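Local coordinates for periplasmic branched-chain amino acid-binding protein (Burkholderia mallei, PDB 3I09) that probably captures branched-chain amino acids or related small carboxylates in the periplasm for uptake by an ABC transporter, at residues A[5-10]-A[74-79]. Residues are numbered along the deposited sequence; the frame is centred on the assembly and turned at random.
Sequences VKIGFI and LLVGGT. With AAE (acetoacetic acid), chain C.
Leu-74 and Val-76 both rest against Ile-7 of strand 5-10. Leu-74 CD2 lies 4.0 Å from Ile-7 CG2, and the two side chains run alongside each other in the same direction. Val-76 CG2 meets that same Ile-7 methyl. Its CG1, anti to the backbone N (chi1 -179°), turns instead to the Phe-9 ring. There it lies 3.7 Å from Phe-9 CD1. Helix 22-36 packs over this face, with Ile-29 touching both Phe-9 and Val-76. On the other face, under helix 56-69, Ile-10 CD1 comes within 3.9 Å of Leu-75 CD1.

Between these layers the strands run parallel. Leu-74 N bonds to Lys-6 O, and its own carbonyl takes Gly-8 N; Gly-8 O then receives Val-76 N at 2.8 Å. Ile-10 is gripped twice: its N gives to Val-76 O, and past the end of strand 74-77 its O accepts Gly-78 N, more bent at 144°.

These are neighbouring central strands of a Rossmann-like lobe, as in type I periplasmic binding proteins. Five backbone bonds and apolar packing on both faces fix them, and the chain leaving strand 74-77 leads into the pocket. Thr-79 CA makes a close packing contact with acetoacetic acid O8 (3.3 Å), not a hydrogen bond; the neighbouring Asn-80 N and Ser-81 OG hydrogen-bond the ligand.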
loop_
_atom_site.group_PDB
_atom_site.type_symbol
_atom_site.label_atom_id
_atom_site.label_comp_id
_atom_site.label_asym_id
_atom_site.label_seq_id
_atom_site.Cartn_x
_atom_site.Cartn_y
_atom_site.Cartn_z
ATOM N N VAL A 5 2.437 -0.645 -26.581
ATOM C CA VAL A 5 2.401 -1.352 -25.309
ATOM C C VAL A 5 1.615 -0.451 -24.354
ATOM O O VAL A 5 1.986 0.705 -24.109
ATOM C CB VAL A 5 3.795 -1.640 -24.790
ATOM C CG1 VAL A 5 3.739 -2.244 -23.371
ATOM C CG2 VAL A 5 4.523 -2.615 -25.765
ATOM N N LYS A 6 0.485 -0.944 -23.897
ATOM C CA LYS A 6 -0.453 -0.104 -23.155
ATOM C C LYS A 6 -0.480 -0.421 -21.655
ATOM O O LYS A 6 -0.711 -1.551 -21.239
ATOM C CB LYS A 6 -1.871 -0.205 -23.734
ATOM C CG LYS A 6 -2.751 0.823 -23.010
ATOM C CD LYS A 6 -4.119 1.139 -23.639
ATOM C CE LYS A 6 -4.065 1.781 -24.988
ATOM N NZ LYS A 6 -5.504 1.840 -25.445
ATOM N N ILE A 7 -0.186 0.598 -20.863
ATOM C CA ILE A 7 -0.240 0.506 -19.392
ATOM C C ILE A 7 -1.462 1.287 -18.902
ATOM O O ILE A 7 -1.614 2.459 -19.242
ATOM C CB ILE A 7 1.022 1.100 -18.821
ATOM C CG1 ILE A 7 2.257 0.285 -19.281
ATOM C CG2 ILE A 7 0.947 1.187 -17.266
ATOM C CD1 ILE A 7 3.611 0.866 -18.770
ATOM N N GLY A 8 -2.293 0.663 -18.076
ATOM C CA GLY A 8 -3.462 1.335 -17.533
ATOM C C GLY A 8 -3.341 1.416 -16.022
ATOM O O GLY A 8 -2.908 0.463 -15.387
ATOM N N PHE A 9 -3.698 2.566 -15.464
ATOM C CA PHE A 9 -3.605 2.825 -14.054
ATOM C C PHE A 9 -4.982 3.222 -13.551
ATOM O O PHE A 9 -5.578 4.169 -14.064
ATOM C CB PHE A 9 -2.609 3.954 -13.816
ATOM C CG PHE A 9 -2.425 4.353 -12.360
ATOM C CD1 PHE A 9 -2.177 3.414 -11.384
ATOM C CD2 PHE A 9 -2.454 5.699 -11.994
ATOM C CE1 PHE A 9 -1.960 3.810 -10.021
ATOM C CE2 PHE A 9 -2.258 6.096 -10.683
ATOM C CZ PHE A 9 -1.976 5.175 -9.712
ATOM N N ILE A 10 -5.450 2.505 -12.545
ATOM C CA ILE A 10 -6.775 2.772 -11.950
ATOM C C ILE A 10 -6.646 2.939 -10.452
ATOM O O ILE A 10 -6.168 2.038 -9.729
ATOM C CB ILE A 10 -7.802 1.680 -12.256
ATOM C CG1 ILE A 10 -7.890 1.407 -13.746
ATOM C CG2 ILE A 10 -9.183 2.121 -11.664
ATOM C CD1 ILE A 10 -8.891 0.283 -14.124
ATOM N N LEU A 74 -0.463 -4.074 -19.396
ATOM C CA LEU A 74 -0.298 -4.054 -17.926
ATOM C C LEU A 74 -1.430 -3.249 -17.291
ATOM O O LEU A 74 -1.706 -2.117 -17.718
ATOM C CB LEU A 74 1.023 -3.389 -17.523
ATOM C CG LEU A 74 1.228 -3.069 -16.028
ATOM C CD1 LEU A 74 1.298 -4.360 -15.179
ATOM C CD2 LEU A 74 2.481 -2.181 -15.782
ATOM N N LEU A 75 -2.028 -3.827 -16.252
ATOM C CA LEU A 75 -2.923 -3.117 -15.339
ATOM C C LEU A 75 -2.196 -2.851 -14.035
ATOM O O LEU A 75 -1.725 -3.786 -13.337
ATOM C CB LEU A 75 -4.209 -3.893 -15.100
ATOM C CG LEU A 75 -5.224 -3.253 -14.161
ATOM C CD1 LEU A 75 -5.719 -1.909 -14.746
ATOM C CD2 LEU A 75 -6.405 -4.238 -13.834
ATOM N N VAL A 76 -2.066 -1.570 -13.714
ATOM C CA VAL A 76 -1.505 -1.131 -12.446
ATOM C C VAL A 76 -2.665 -0.763 -11.547
ATOM O O VAL A 76 -3.422 0.154 -11.859
ATOM C CB VAL A 76 -0.565 0.073 -12.561
ATOM C CG1 VAL A 76 0.008 0.451 -11.148
ATOM C CG2 VAL A 76 0.593 -0.260 -13.556
ATOM N N GLY A 77 -2.763 -1.464 -10.423
ATOM C CA GLY A 77 -3.829 -1.271 -9.448
ATOM C C GLY A 77 -3.385 -0.267 -8.403
ATOM O O GLY A 77 -2.330 -0.405 -7.777
ATOM N N GLY A 78 -4.221 0.739 -8.163
ATOM C CA GLY A 78 -3.938 1.731 -7.139
ATOM C C GLY A 78 -4.595 1.400 -5.811
ATOM O O GLY A 78 -4.568 0.259 -5.345
ATOM N N THR A 79 -5.132 2.422 -5.173
ATOM C CA THR A 79 -5.650 2.300 -3.818
ATOM C C THR A 79 -7.027 1.610 -3.804
ATOM O O THR A 79 -7.667 1.429 -4.840
ATOM C CB THR A 79 -5.713 3.690 -3.153
ATOM O OG1 THR A 79 -6.397 4.602 -4.010
ATOM C CG2 THR A 79 -4.274 4.253 -2.881
HETATM O O1 AAE C . -6.091 -1.321 0.626
HETATM C C2 AAE C . -6.689 -0.272 0.927
HETATM O O3 AAE C . -7.917 -0.124 0.743
HETATM C C4 AAE C . -5.899 0.838 1.599
HETATM C C5 AAE C . -5.363 1.816 0.592
HETATM O O8 AAE C . -5.375 1.563 -0.637
HETATM C C9 AAE C . -4.673 3.016 1.171
#